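Local coordinates for extracellular invertase (Aspergillus kawachii, PDB 5XH8), which probably splits sucrose at its fructosyl bond and transfers fructosyl units to build fructooligosaccharides such as 1-kestose, as a GH32 beta-fructofuranosidase, at residues T51-V56 against T329-T334; D171-Q176 against T249-S254; G241-N246 against D288-S293; L370-E375 against I416-E421; E453-L458 against E594-A599. All coordinates share one frame; numbering follows the deposited sequence.

Interaction 1 (T51-V56 against T329-T334)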
# COMPACT_ATOMS: atom_id res chain seq x y z
N THR A 51 8.00 -33.54 2.06
CA THR A 51 9.22 -34.28 1.70
C THR A 51 10.20 -34.47 2.86
O THR A 51 11.13 -35.26 2.74
CB THR A 51 10.02 -33.59 0.58
OG1 THR A 51 10.46 -32.31 1.03
CG2 THR A 51 9.19 -33.44 -0.70
N GLY A 52 10.05 -33.71 3.94
CA GLY A 52 11.08 -33.62 4.94
C GLY A 52 12.35 -32.86 4.56
O GLY A 52 13.22 -32.72 5.41
N LEU A 53 12.45 -32.34 3.32
CA LEU A 53 13.64 -31.57 2.90
C LEU A 53 13.67 -30.23 3.58
O LEU A 53 12.63 -29.57 3.71
CB LEU A 53 13.64 -31.27 1.41
CG LEU A 53 13.98 -32.35 0.42
CD1 LEU A 53 13.77 -31.81 -0.99
CD2 LEU A 53 15.41 -32.81 0.64
N PHE A 54 14.87 -29.82 3.96
CA PHE A 54 15.08 -28.53 4.54
C PHE A 54 15.57 -27.56 3.46
O PHE A 54 16.59 -27.79 2.81
CB PHE A 54 16.08 -28.61 5.67
CG PHE A 54 16.21 -27.34 6.44
CD1 PHE A 54 15.09 -26.77 7.06
CD2 PHE A 54 17.42 -26.70 6.56
CE1 PHE A 54 15.19 -25.59 7.79
CE2 PHE A 54 17.53 -25.53 7.28
CZ PHE A 54 16.42 -24.96 7.90
N HIS A 55 14.82 -26.47 3.31
CA HIS A 55 15.11 -25.43 2.33
C HIS A 55 15.81 -24.29 3.03
O HIS A 55 15.34 -23.85 4.07
CB HIS A 55 13.82 -24.88 1.72
CG HIS A 55 13.12 -25.86 0.84
ND1 HIS A 55 12.80 -25.58 -0.46
CD2 HIS A 55 12.71 -27.13 1.07
CE1 HIS A 55 12.21 -26.63 -1.00
NE2 HIS A 55 12.14 -27.59 -0.09
N VAL A 56 16.94 -23.85 2.46
CA VAL A 56 17.63 -22.63 2.88
C VAL A 56 17.46 -21.54 1.79
O VAL A 56 17.38 -21.85 0.60
CB VAL A 56 19.14 -22.85 3.19
CG1 VAL A 56 19.34 -23.87 4.31
CG2 VAL A 56 19.91 -23.28 1.96
N THR A 329 11.19 -34.90 12.76
CA THR A 329 10.66 -35.64 11.63
C THR A 329 11.27 -35.30 10.28
O THR A 329 10.97 -35.98 9.29
CB THR A 329 9.16 -35.39 11.48
OG1 THR A 329 8.94 -33.98 11.31
CG2 THR A 329 8.41 -35.90 12.76
N SER A 330 12.11 -34.27 10.21
CA SER A 330 12.77 -33.94 8.94
C SER A 330 13.67 -35.05 8.42
O SER A 330 14.09 -35.92 9.19
CB SER A 330 13.56 -32.62 9.07
OG SER A 330 14.77 -32.76 9.79
N LEU A 331 13.94 -35.04 7.11
CA LEU A 331 14.92 -35.96 6.55
C LEU A 331 16.28 -35.91 7.26
O LEU A 331 16.77 -36.95 7.68
CB LEU A 331 15.09 -35.76 5.04
CG LEU A 331 14.01 -36.36 4.15
CD1 LEU A 331 14.27 -35.94 2.70
CD2 LEU A 331 13.94 -37.88 4.29
N PRO A 332 16.89 -34.72 7.42
CA PRO A 332 18.17 -34.71 8.16
C PRO A 332 18.08 -35.29 9.57
O PRO A 332 18.93 -36.11 9.98
CB PRO A 332 18.57 -33.23 8.24
CG PRO A 332 17.74 -32.53 7.22
CD PRO A 332 16.54 -33.38 6.90
N SER A 333 17.09 -34.83 10.32
CA SER A 333 16.92 -35.23 11.73
C SER A 333 16.59 -36.73 11.92
O SER A 333 17.04 -37.35 12.88
CB SER A 333 15.86 -34.37 12.39
OG SER A 333 16.21 -33.00 12.32
N THR A 334 15.81 -37.28 11.00
CA THR A 334 15.52 -38.71 10.95
C THR A 334 16.81 -39.53 10.75
O THR A 334 17.00 -40.54 11.41
CB THR A 334 14.48 -39.03 9.86
OG1 THR A 334 13.27 -38.36 10.20
CG2 THR A 334 14.20 -40.54 9.75
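One backbone hydrogen bond joins Leu331 to Gly52: the amide Leu331 N donates to the carbonyl Gly52 O at 3.0 Å, arriving 37° above the carbonyl plane. Leu331 is the first residue of helix 331-336, where an amide has no earlier helical carbonyl to use, and the turn before strand 54-60 supplies one. The turn is an ST turn, Thr51 OG1 accepting from Leu53 N at 3.0 Å. Both pieces belong to the GH32 beta-propeller: 51-53 leads into strand 54-60, and helix 331-336 lies between two strands of the sheet that also holds 54-60. Ser330 OG, at the N-cap, is hydrogen-bonded to Ser333 OG (2.9 Å) and also to Pro327 O. The apolar contact pairs Leu331 CD1 with Leu53 CD2 at 3.9 Å. Two further side chains pack closely on carbonyl oxygens. Leu331 reaches over the turn, its CD1 lying 3.2 Å from Thr51 O, and Pro332 brings CD to 3.7 Å from Gly52 O, while its ring also rests on Leu73.

Interaction 2 (D171-Q176 against T249-S254)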
# COMPACT_ATOMS: atom_id res chain seq x y z
N ASP A 171 11.61 -7.34 7.29
CA ASP A 171 12.16 -8.64 7.69
C ASP A 171 11.15 -9.43 8.55
O ASP A 171 11.48 -9.91 9.63
CB ASP A 171 13.48 -8.51 8.45
CG ASP A 171 14.50 -7.63 7.76
OD1 ASP A 171 14.46 -7.50 6.52
OD2 ASP A 171 15.36 -7.07 8.51
N PRO A 172 9.92 -9.59 8.05
CA PRO A 172 8.93 -10.30 8.85
C PRO A 172 9.38 -11.73 9.15
O PRO A 172 9.88 -12.44 8.24
CB PRO A 172 7.68 -10.28 7.97
CG PRO A 172 8.22 -10.14 6.57
CD PRO A 172 9.38 -9.22 6.72
N TYR A 173 9.24 -12.11 10.42
CA TYR A 173 9.62 -13.43 10.91
C TYR A 173 8.40 -14.13 11.52
O TYR A 173 7.93 -13.76 12.60
CB TYR A 173 10.75 -13.32 11.94
CG TYR A 173 11.40 -14.66 12.21
CD1 TYR A 173 12.49 -15.11 11.43
CD2 TYR A 173 10.93 -15.49 13.22
CE1 TYR A 173 13.07 -16.35 11.66
CE2 TYR A 173 11.49 -16.75 13.45
CZ TYR A 173 12.57 -17.18 12.67
OH TYR A 173 13.14 -18.43 12.89
N VAL A 174 7.90 -15.12 10.79
CA VAL A 174 6.77 -15.92 11.22
C VAL A 174 7.21 -17.01 12.21
O VAL A 174 8.28 -17.66 12.06
CB VAL A 174 5.99 -16.55 10.04
CG1 VAL A 174 5.53 -15.50 9.07
CG2 VAL A 174 6.80 -17.62 9.33
N PHE A 175 6.39 -17.20 13.24
CA PHE A 175 6.66 -18.20 14.27
C PHE A 175 5.41 -18.52 15.08
O PHE A 175 4.48 -17.73 15.12
CB PHE A 175 7.79 -17.76 15.22
CG PHE A 175 7.44 -16.61 16.11
CD1 PHE A 175 7.40 -15.31 15.62
CD2 PHE A 175 7.15 -16.82 17.47
CE1 PHE A 175 7.08 -14.25 16.43
CE2 PHE A 175 6.81 -15.75 18.28
CZ PHE A 175 6.77 -14.47 17.76
N GLN A 176 5.44 -19.70 15.71
CA GLN A 176 4.39 -20.19 16.61
C GLN A 176 4.94 -20.25 18.02
O GLN A 176 6.14 -20.48 18.22
CB GLN A 176 3.95 -21.57 16.16
CG GLN A 176 3.25 -21.51 14.82
CD GLN A 176 2.78 -22.86 14.30
OE1 GLN A 176 3.56 -23.78 14.12
NE2 GLN A 176 1.49 -22.96 14.02
N THR A 249 16.38 -8.14 11.12
CA THR A 249 16.34 -9.61 11.07
C THR A 249 16.01 -10.31 12.39
O THR A 249 16.63 -11.33 12.76
CB THR A 249 17.64 -10.20 10.46
OG1 THR A 249 18.74 -9.97 11.33
CG2 THR A 249 17.91 -9.55 9.11
N GLY A 250 15.04 -9.74 13.10
CA GLY A 250 14.54 -10.31 14.34
C GLY A 250 14.00 -11.71 14.10
O GLY A 250 13.12 -11.87 13.28
N ASN A 251 14.60 -12.72 14.75
CA ASN A 251 14.04 -14.06 14.82
C ASN A 251 13.52 -14.27 16.25
O ASN A 251 14.14 -13.80 17.19
CB ASN A 251 15.11 -15.12 14.63
CG ASN A 251 15.76 -15.10 13.26
OD1 ASN A 251 15.87 -14.08 12.57
ND2 ASN A 251 16.25 -16.22 12.92
N VAL A 252 12.46 -15.06 16.41
CA VAL A 252 11.91 -15.42 17.73
C VAL A 252 11.68 -16.93 17.75
O VAL A 252 11.17 -17.53 16.79
CB VAL A 252 10.57 -14.69 18.01
CG1 VAL A 252 10.03 -15.05 19.39
CG2 VAL A 252 10.78 -13.19 17.94
N PHE A 253 12.11 -17.55 18.85
CA PHE A 253 12.08 -19.01 19.00
C PHE A 253 12.22 -19.35 20.48
O PHE A 253 12.41 -18.47 21.33
CB PHE A 253 13.20 -19.67 18.18
CG PHE A 253 14.55 -19.08 18.42
CD1 PHE A 253 14.94 -17.89 17.79
CD2 PHE A 253 15.44 -19.68 19.33
CE1 PHE A 253 16.18 -17.33 18.05
CE2 PHE A 253 16.68 -19.12 19.57
CZ PHE A 253 17.06 -17.95 18.94
N SER A 254 12.07 -20.63 20.79
CA SER A 254 12.05 -21.06 22.16
C SER A 254 12.79 -22.39 22.27
O SER A 254 12.65 -23.28 21.43
CB SER A 254 10.59 -21.13 22.69
OG SER A 254 9.79 -22.01 21.92
O HOH W 1 11.73 -9.38 12.51
O HOH W 2 13.70 -11.61 10.34
O HOH W 3 8.65 -20.29 19.92
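Tyr173 lays one face of its ring over the backbone of Asn251: Asn251 CA sits above the ring centre, a CH-pi contact of 3.6 Å to the centroid. CG is anti to the backbone N (chi1 -166°), beside the carbonyl carbon, and from there the ring meets Asn251, whose amide group stacks on it with the two planes 21° apart. The phenol is tethered beyond the contact, where Tyr173 OH is hydrogen-bonded to Gly323 O. Two residues on, the same kind of contact recurs: the ring of Phe175 takes Val252 CB over its centre at 3.7 Å from the centroid, while Val252 CG1 comes within 3.5 Å of Phe175 CE2.

Polar groups join the other end. Thr249 N donates to Asp171 OD2 (3.0 Å), which it meets on the anti side, 23° out of the carboxylate plane. Strands 171-176 and 250-254 run parallel but their axes stay 6.9 Å apart, and water fills part of the separation; water 2 donates to both Asp171 O (2.9 Å) and Gly250 O (3.0 Å).

Asp171 OD1 hydrogen-bonds a bound glycerol and lies close to Asp99. Asp171 and Pro172 fall in the Arg-Asp-Pro signature of GH32 enzymes, and two side-by-side edge strands of successive sheets, packed through side chains and water, are what neighbouring blades of a beta-propeller present around its central pocket.

Interaction 3 (G241-N246 against D288-S293)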
# COMPACT_ATOMS: atom_id res chain seq x y z
N GLY A 241 27.09 -5.75 22.90
CA GLY A 241 27.12 -4.61 22.01
C GLY A 241 26.20 -3.52 22.49
O GLY A 241 26.16 -3.24 23.69
N ARG A 242 25.47 -2.93 21.54
CA ARG A 242 24.44 -1.95 21.85
C ARG A 242 23.13 -2.30 21.13
O ARG A 242 23.12 -2.95 20.07
CB ARG A 242 24.88 -0.54 21.49
CG ARG A 242 26.28 -0.13 21.95
CD ARG A 242 26.47 1.38 21.85
NE ARG A 242 25.64 2.07 22.85
CZ ARG A 242 25.98 2.32 24.12
NH1 ARG A 242 27.15 1.96 24.62
NH2 ARG A 242 25.11 2.94 24.93
N TRP A 243 22.03 -1.88 21.73
CA TRP A 243 20.72 -1.93 21.10
C TRP A 243 20.70 -0.98 19.89
O TRP A 243 20.00 -1.22 18.93
CB TRP A 243 19.61 -1.59 22.08
CG TRP A 243 19.53 -2.46 23.32
CD1 TRP A 243 19.36 -2.03 24.62
CD2 TRP A 243 19.59 -3.90 23.40
NE1 TRP A 243 19.31 -3.10 25.49
CE2 TRP A 243 19.45 -4.26 24.77
CE3 TRP A 243 19.76 -4.92 22.45
CZ2 TRP A 243 19.47 -5.59 25.20
CZ3 TRP A 243 19.78 -6.25 22.87
CH2 TRP A 243 19.63 -6.57 24.24
N ALA A 244 21.47 0.11 19.99
CA ALA A 244 21.85 0.91 18.85
C ALA A 244 20.64 1.62 18.21
O ALA A 244 19.65 1.91 18.92
CB ALA A 244 22.66 0.07 17.86
N PHE A 245 20.68 1.90 16.91
CA PHE A 245 19.68 2.80 16.32
C PHE A 245 18.51 2.15 15.60
O PHE A 245 17.54 2.82 15.26
CB PHE A 245 20.37 3.78 15.41
CG PHE A 245 21.30 4.71 16.13
CD1 PHE A 245 22.62 4.35 16.39
CD2 PHE A 245 20.86 5.97 16.55
CE1 PHE A 245 23.48 5.22 17.04
CE2 PHE A 245 21.72 6.85 17.21
CZ PHE A 245 23.04 6.47 17.46
N ASN A 246 18.60 0.84 15.35
CA ASN A 246 17.57 0.13 14.59
C ASN A 246 17.81 -1.37 14.74
O ASN A 246 18.95 -1.79 14.76
CB ASN A 246 17.64 0.53 13.11
CG ASN A 246 16.50 -0.01 12.30
OD1 ASN A 246 15.33 0.32 12.54
ND2 ASN A 246 16.81 -0.86 11.34
N ASP A 288 26.15 -5.29 14.84
CA ASP A 288 26.21 -6.29 15.92
C ASP A 288 25.21 -7.43 15.72
O ASP A 288 24.05 -7.16 15.47
CB ASP A 288 25.90 -5.64 17.28
CG ASP A 288 27.04 -4.78 17.80
OD1 ASP A 288 28.20 -4.91 17.32
OD2 ASP A 288 26.73 -3.96 18.69
N MET A 289 25.68 -8.69 15.85
CA MET A 289 24.87 -9.89 15.66
C MET A 289 24.58 -10.52 17.01
O MET A 289 25.35 -11.37 17.52
CB MET A 289 25.56 -10.89 14.74
CG MET A 289 24.68 -12.05 14.27
SD MET A 289 23.08 -11.55 13.60
CE MET A 289 21.92 -12.07 14.86
N LEU A 290 23.47 -10.09 17.60
CA LEU A 290 23.14 -10.41 19.00
C LEU A 290 22.10 -11.52 19.18
O LEU A 290 21.28 -11.79 18.29
CB LEU A 290 22.64 -9.14 19.70
CG LEU A 290 23.48 -7.87 19.62
CD1 LEU A 290 22.80 -6.72 20.35
CD2 LEU A 290 24.86 -8.11 20.20
N TRP A 291 22.18 -12.18 20.34
CA TRP A 291 21.10 -13.04 20.87
C TRP A 291 20.66 -12.47 22.22
O TRP A 291 21.43 -11.76 22.90
CB TRP A 291 21.53 -14.51 21.00
CG TRP A 291 22.58 -14.77 22.08
CD1 TRP A 291 23.92 -14.88 21.88
CD2 TRP A 291 22.37 -14.95 23.49
NE1 TRP A 291 24.57 -15.12 23.07
CE2 TRP A 291 23.65 -15.17 24.08
CE3 TRP A 291 21.23 -14.95 24.32
CZ2 TRP A 291 23.83 -15.38 25.48
CZ3 TRP A 291 21.41 -15.16 25.73
CH2 TRP A 291 22.71 -15.36 26.28
N VAL A 292 19.41 -12.74 22.58
CA VAL A 292 18.80 -12.19 23.80
C VAL A 292 17.81 -13.19 24.36
O VAL A 292 16.97 -13.70 23.62
CB VAL A 292 18.02 -10.88 23.56
CG1 VAL A 292 17.62 -10.23 24.88
CG2 VAL A 292 18.84 -9.91 22.74
N SER A 293 17.94 -13.46 25.66
CA SER A 293 17.00 -14.30 26.41
C SER A 293 16.05 -13.37 27.14
O SER A 293 16.45 -12.31 27.57
CB SER A 293 17.74 -15.16 27.44
OG SER A 293 16.82 -15.92 28.21
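Arg242 and Asp288 supply the polar part of this contact. The backbone amide Arg242 N donates to Asp288 OD2 at 3.3 Å, a long but fairly straight bond, with an N-H...O angle of 160°, and the oxygen is met nearly along its C-O axis. The same oxygen lies 3.4 Å from Gly241 CA, close packing that the bare alpha carbon of a glycine permits. The guanidinium of Arg242 takes no part in holding Asp288; its NH2 is hydrogen-bonded to Asn231 O instead.

Apolar contacts come from the next residue. The indole of Trp243 turns its six-membered ring to the strand. It meets Val292 tip to tip, Val292 CG2 standing at the ring edge, near its plane, 3.7 Å from Trp243 CH2. Leu290 fills the interval between the polar and aromatic ends: its CD1 is 4.0 Å from Trp243 CZ3. A separate van der Waals neighbour of Leu290 CD1 is the carbonyl oxygen Arg242 O, 3.8 Å away. Asp288, Leu290 and Val292 alternate along the strand and so present their side chains to the loop together.

Strand 286-298 lies within its sheet between strands 265-274 and 302-311, and Thr272 of the former hydrogen-bonds Arg242 O. Just before Asp288, His287 belongs to the sodium site. The loop itself travels from strand 219-227 of one propeller sheet to strand 247-248 of the next, with Trp243 packed edge-to-face on Trp226.

Interaction 4 (L370-E375 against I416-E421)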
# COMPACT_ATOMS: atom_id res chain seq x y z
N LEU A 370 27.37 -17.65 3.81
CA LEU A 370 26.76 -17.93 5.09
C LEU A 370 27.78 -18.70 5.90
O LEU A 370 28.63 -19.42 5.34
CB LEU A 370 25.49 -18.77 4.95
CG LEU A 370 24.36 -18.21 4.09
CD1 LEU A 370 23.07 -19.00 4.31
CD2 LEU A 370 24.14 -16.74 4.38
N LEU A 371 27.69 -18.57 7.22
CA LEU A 371 28.48 -19.41 8.12
C LEU A 371 27.86 -20.81 8.26
O LEU A 371 26.77 -21.09 7.72
CB LEU A 371 28.64 -18.71 9.46
CG LEU A 371 29.30 -17.33 9.36
CD1 LEU A 371 29.47 -16.75 10.76
CD2 LEU A 371 30.64 -17.40 8.65
N LEU A 372 28.58 -21.71 8.92
CA LEU A 372 28.11 -23.07 9.11
C LEU A 372 26.75 -23.03 9.87
O LEU A 372 26.55 -22.20 10.75
CB LEU A 372 29.10 -23.88 9.97
CG LEU A 372 30.54 -24.04 9.46
CD1 LEU A 372 31.38 -24.60 10.60
CD2 LEU A 372 30.55 -24.91 8.21
N PRO A 373 25.82 -23.93 9.52
CA PRO A 373 24.57 -23.97 10.28
C PRO A 373 24.89 -24.24 11.74
O PRO A 373 25.75 -25.09 12.03
CB PRO A 373 23.82 -25.16 9.67
CG PRO A 373 24.86 -25.99 8.98
CD PRO A 373 25.89 -25.00 8.51
N ARG A 374 24.21 -23.52 12.64
CA ARG A 374 24.45 -23.66 14.07
C ARG A 374 23.16 -24.12 14.79
O ARG A 374 22.07 -23.58 14.54
CB ARG A 374 24.94 -22.36 14.67
CG ARG A 374 26.32 -21.98 14.18
CD ARG A 374 26.77 -20.59 14.57
NE ARG A 374 28.08 -20.35 13.95
CZ ARG A 374 28.75 -19.20 13.98
NH1 ARG A 374 28.28 -18.13 14.59
NH2 ARG A 374 29.93 -19.14 13.38
N GLU A 375 23.32 -25.12 15.66
CA GLU A 375 22.30 -25.52 16.63
C GLU A 375 22.31 -24.55 17.79
O GLU A 375 23.38 -24.22 18.32
CB GLU A 375 22.52 -26.97 17.11
CG GLU A 375 22.14 -28.00 16.08
CD GLU A 375 22.44 -29.42 16.50
OE1 GLU A 375 22.48 -29.65 17.70
OE2 GLU A 375 22.60 -30.32 15.64
N ILE A 416 25.73 -22.46 21.53
CA ILE A 416 26.00 -22.25 20.11
C ILE A 416 26.99 -23.32 19.68
O ILE A 416 28.12 -23.33 20.16
CB ILE A 416 26.61 -20.83 19.86
CG1 ILE A 416 25.73 -19.72 20.46
CG2 ILE A 416 26.84 -20.61 18.36
CD1 ILE A 416 26.35 -18.35 20.49
N SER A 417 26.59 -24.22 18.79
CA SER A 417 27.47 -25.25 18.27
C SER A 417 27.19 -25.50 16.79
O SER A 417 26.11 -25.19 16.29
CB SER A 417 27.28 -26.55 19.06
OG SER A 417 25.93 -26.96 18.95
N ILE A 418 28.15 -26.09 16.09
CA ILE A 418 27.99 -26.42 14.69
C ILE A 418 26.92 -27.50 14.60
O ILE A 418 26.96 -28.44 15.36
CB ILE A 418 29.31 -26.97 14.10
CG1 ILE A 418 30.43 -25.92 14.20
CG2 ILE A 418 29.11 -27.42 12.65
CD1 ILE A 418 31.82 -26.48 13.99
N ALA A 419 25.98 -27.39 13.69
CA ALA A 419 24.96 -28.43 13.57
C ALA A 419 25.61 -29.81 13.42
O ALA A 419 26.63 -29.98 12.71
CB ALA A 419 24.05 -28.16 12.40
N ARG A 420 25.01 -30.81 14.07
CA ARG A 420 25.71 -32.07 14.33
C ARG A 420 26.21 -32.76 13.08
O ARG A 420 27.37 -33.19 13.04
CB ARG A 420 24.91 -33.01 15.24
CG ARG A 420 23.64 -33.61 14.63
CD ARG A 420 22.72 -34.16 15.72
NE ARG A 420 22.37 -33.11 16.68
CZ ARG A 420 21.70 -33.28 17.82
NH1 ARG A 420 21.23 -34.48 18.16
NH2 ARG A 420 21.48 -32.25 18.60
N GLU A 421 25.36 -32.80 12.05
CA GLU A 421 25.68 -33.52 10.82
C GLU A 421 26.77 -32.81 10.00
O GLU A 421 27.61 -33.46 9.35
CB GLU A 421 24.46 -33.71 9.96
CG GLU A 421 23.29 -34.39 10.67
CD GLU A 421 22.25 -33.43 11.23
OE1 GLU A 421 22.60 -32.31 11.65
OE2 GLU A 421 21.06 -33.81 11.29
O HOH W 4 24.11 -25.81 20.68
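Glu375 OE2 is gripped by two nitrogens of Arg420. The side-chain Arg420 NE reaches its syn lone pair at 3.0 Å, while the backbone Arg420 N comes in from above the carboxylate plane at 2.9 Å. The other oxygen completes a side-on salt bridge: Arg420 NH2 donates to Glu375 OE1 at 2.9 Å, almost straight at 175°, with that oxygen in the guanidinium plane. Carboxylate and guanidinium are nonetheless turned 37° against each other. Arg420 has its CG between backbone N and carbonyl carbon (chi1 68°), and the chain bends again at chi3, which places NE so that it and the backbone N reach the same oxygen.

Behind this grip the backbones pair briefly as antiparallel strands. Glu375 and Ser417 form a hydrogen-bonded pair, Glu375 N to Ser417 O at 2.9 Å with the return bond at 3.2 Å from Ser417 N to Glu375 O. Ala419 N, at the helix N-cap, then donates to Pro373 O (2.8 Å), and Leu372 CD1 packs on Ile418 CD1 at 3.9 Å. Arg374 points elsewhere, its guanidinium bridging to Asp313 and to Glu552 of the C-terminal domain.

Arg341 forms salt bridges with both Glu375 and Glu421, whose nearby like charges it probably offsets. Set against the first amide of helix 420-426, the carboxylate of Glu375 would also be favoured by the helix dipole, so its negative form is probably stabilised where strand 408-418 gives way to helix 420-426.

Interaction 5 (E453-L458 against E594-A599)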
# COMPACT_ATOMS: atom_id res chain seq x y z
N GLU A 453 46.86 -28.36 3.32
CA GLU A 453 45.95 -27.45 2.62
C GLU A 453 45.16 -26.59 3.58
O GLU A 453 45.14 -26.84 4.79
CB GLU A 453 45.03 -28.19 1.63
CG GLU A 453 44.06 -29.16 2.28
CD GLU A 453 43.07 -29.77 1.30
OE1 GLU A 453 42.99 -29.36 0.12
OE2 GLU A 453 42.35 -30.69 1.73
N LYS A 454 44.50 -25.56 3.04
CA LYS A 454 43.83 -24.55 3.84
C LYS A 454 42.34 -24.92 4.15
O LYS A 454 41.45 -24.07 4.12
CB LYS A 454 43.94 -23.21 3.13
CG LYS A 454 45.37 -22.77 2.83
CD LYS A 454 45.42 -21.40 2.17
CE LYS A 454 46.86 -21.04 1.79
NZ LYS A 454 46.94 -19.74 1.08
N PHE A 455 42.11 -26.19 4.45
CA PHE A 455 40.78 -26.75 4.71
C PHE A 455 40.98 -27.71 5.87
O PHE A 455 41.47 -28.82 5.68
CB PHE A 455 40.24 -27.47 3.47
CG PHE A 455 40.12 -26.59 2.24
CD1 PHE A 455 41.19 -26.47 1.34
CD2 PHE A 455 38.94 -25.92 1.96
CE1 PHE A 455 41.08 -25.67 0.20
CE2 PHE A 455 38.82 -25.15 0.82
CZ PHE A 455 39.90 -25.01 -0.06
N PHE A 456 40.71 -27.26 7.09
CA PHE A 456 40.91 -28.09 8.26
C PHE A 456 40.10 -27.65 9.45
O PHE A 456 39.68 -26.50 9.52
CB PHE A 456 42.41 -28.11 8.68
CG PHE A 456 42.98 -26.76 9.06
CD1 PHE A 456 42.95 -26.32 10.37
CD2 PHE A 456 43.57 -25.95 8.10
CE1 PHE A 456 43.46 -25.08 10.71
CE2 PHE A 456 44.08 -24.71 8.43
CZ PHE A 456 44.03 -24.27 9.74
N VAL A 457 39.94 -28.57 10.40
CA VAL A 457 39.45 -28.27 11.74
C VAL A 457 40.59 -28.51 12.72
O VAL A 457 41.26 -29.54 12.62
CB VAL A 457 38.28 -29.19 12.18
CG1 VAL A 457 37.79 -28.80 13.58
CG2 VAL A 457 37.16 -29.18 11.15
N LEU A 458 40.78 -27.58 13.65
CA LEU A 458 41.76 -27.71 14.73
C LEU A 458 41.00 -27.62 16.05
O LEU A 458 40.31 -26.61 16.27
CB LEU A 458 42.79 -26.58 14.68
CG LEU A 458 43.90 -26.63 15.77
CD1 LEU A 458 45.13 -25.88 15.30
CD2 LEU A 458 43.46 -26.08 17.12
N GLU A 594 41.79 -32.76 8.32
CA GLU A 594 42.14 -32.05 7.09
C GLU A 594 41.25 -32.45 5.93
O GLU A 594 40.92 -33.61 5.78
CB GLU A 594 43.60 -32.37 6.74
CG GLU A 594 44.21 -31.43 5.71
CD GLU A 594 45.66 -31.77 5.38
OE1 GLU A 594 46.38 -32.32 6.25
OE2 GLU A 594 46.07 -31.47 4.24
N GLY A 595 40.87 -31.48 5.11
CA GLY A 595 40.07 -31.76 3.92
C GLY A 595 38.63 -31.27 3.96
O GLY A 595 38.08 -30.89 2.92
N LEU A 596 38.01 -31.28 5.14
CA LEU A 596 36.58 -30.96 5.32
C LEU A 596 35.76 -31.83 4.37
O LEU A 596 36.01 -33.02 4.27
CB LEU A 596 36.31 -29.46 5.14
CG LEU A 596 37.21 -28.51 5.93
CD1 LEU A 596 36.78 -27.08 5.69
CD2 LEU A 596 37.22 -28.83 7.43
N TYR A 597 34.80 -31.26 3.64
CA TYR A 597 34.04 -32.03 2.67
C TYR A 597 33.43 -31.06 1.68
O TYR A 597 33.46 -29.85 1.90
CB TYR A 597 32.94 -32.86 3.36
CG TYR A 597 31.80 -31.98 3.93
CD1 TYR A 597 31.98 -31.26 5.11
CD2 TYR A 597 30.57 -31.89 3.29
CE1 TYR A 597 30.96 -30.44 5.63
CE2 TYR A 597 29.55 -31.08 3.79
CZ TYR A 597 29.75 -30.36 4.96
OH TYR A 597 28.73 -29.57 5.47
N ASP A 598 32.85 -31.59 0.60
CA ASP A 598 32.18 -30.81 -0.43
C ASP A 598 30.68 -30.64 -0.07
O ASP A 598 29.89 -31.57 -0.19
CB ASP A 598 32.35 -31.51 -1.77
CG ASP A 598 31.77 -30.74 -2.92
OD1 ASP A 598 31.33 -29.56 -2.78
OD2 ASP A 598 31.75 -31.33 -4.03
N ALA A 599 30.31 -29.44 0.35
CA ALA A 599 28.92 -29.14 0.69
C ALA A 599 28.02 -29.02 -0.54
O ALA A 599 26.80 -28.99 -0.38
CB ALA A 599 28.82 -27.90 1.56
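Leu596 leans its branched end onto the strand residues 455-457. Its CG is anti to the carbonyl carbon (chi1 -50°), and Leu596 CG lies 4.0 Å from Phe455 CB; of the methyls beyond it, CD2 is 3.7 Å from Val457 CG2, while CD1 stands at the edge of the Phe455 ring, near its plane. The Phe455 ring also meets Arg29 in a cation-pi contact. Phe456 and Glu594 make a non-hydrogen-bonded antiparallel pair where strands 455-463 and 585-594 adjoin in one sheet of the C-terminal beta-sandwich; just past it, Gly595 N donates to Phe455 O at 2.8 Å, and the chain leaves the sheet. Glu594 starts with CG anti to the backbone N (chi1 -165°) and continues extended, placing OE2 at 3.3 Å from Glu453 N, a weak hydrogen bond; a firmer partner of that oxygen is Ser452 OG. The two carboxylates, their planes 60° apart, keep Glu453 OE2 at 4.6 Å from Glu594 OE2, and Glu453 OE2 lies 3.3 Å from Gly595 CA.

Overall arrangement
From the N terminus, interaction 1 opens at 51-56 and closes only at 329-334, making a loop that encloses most of the propeller. Interactions 2 and 3 nest inside it and cross each other: 241-246 falls within the loop of interaction 2 and adjoins 249-254, so together they tie sheets that succeed one another in the propeller. Interaction 4 follows in series, closing a short loop at the passage to helix 420-426; it touches interaction 1 through Pro332 and Glu421. Interaction 5 comes last and brings the chain after strand 585-594 back to the sandwich strand 455-463, about 33 Å from interaction 2 between centres.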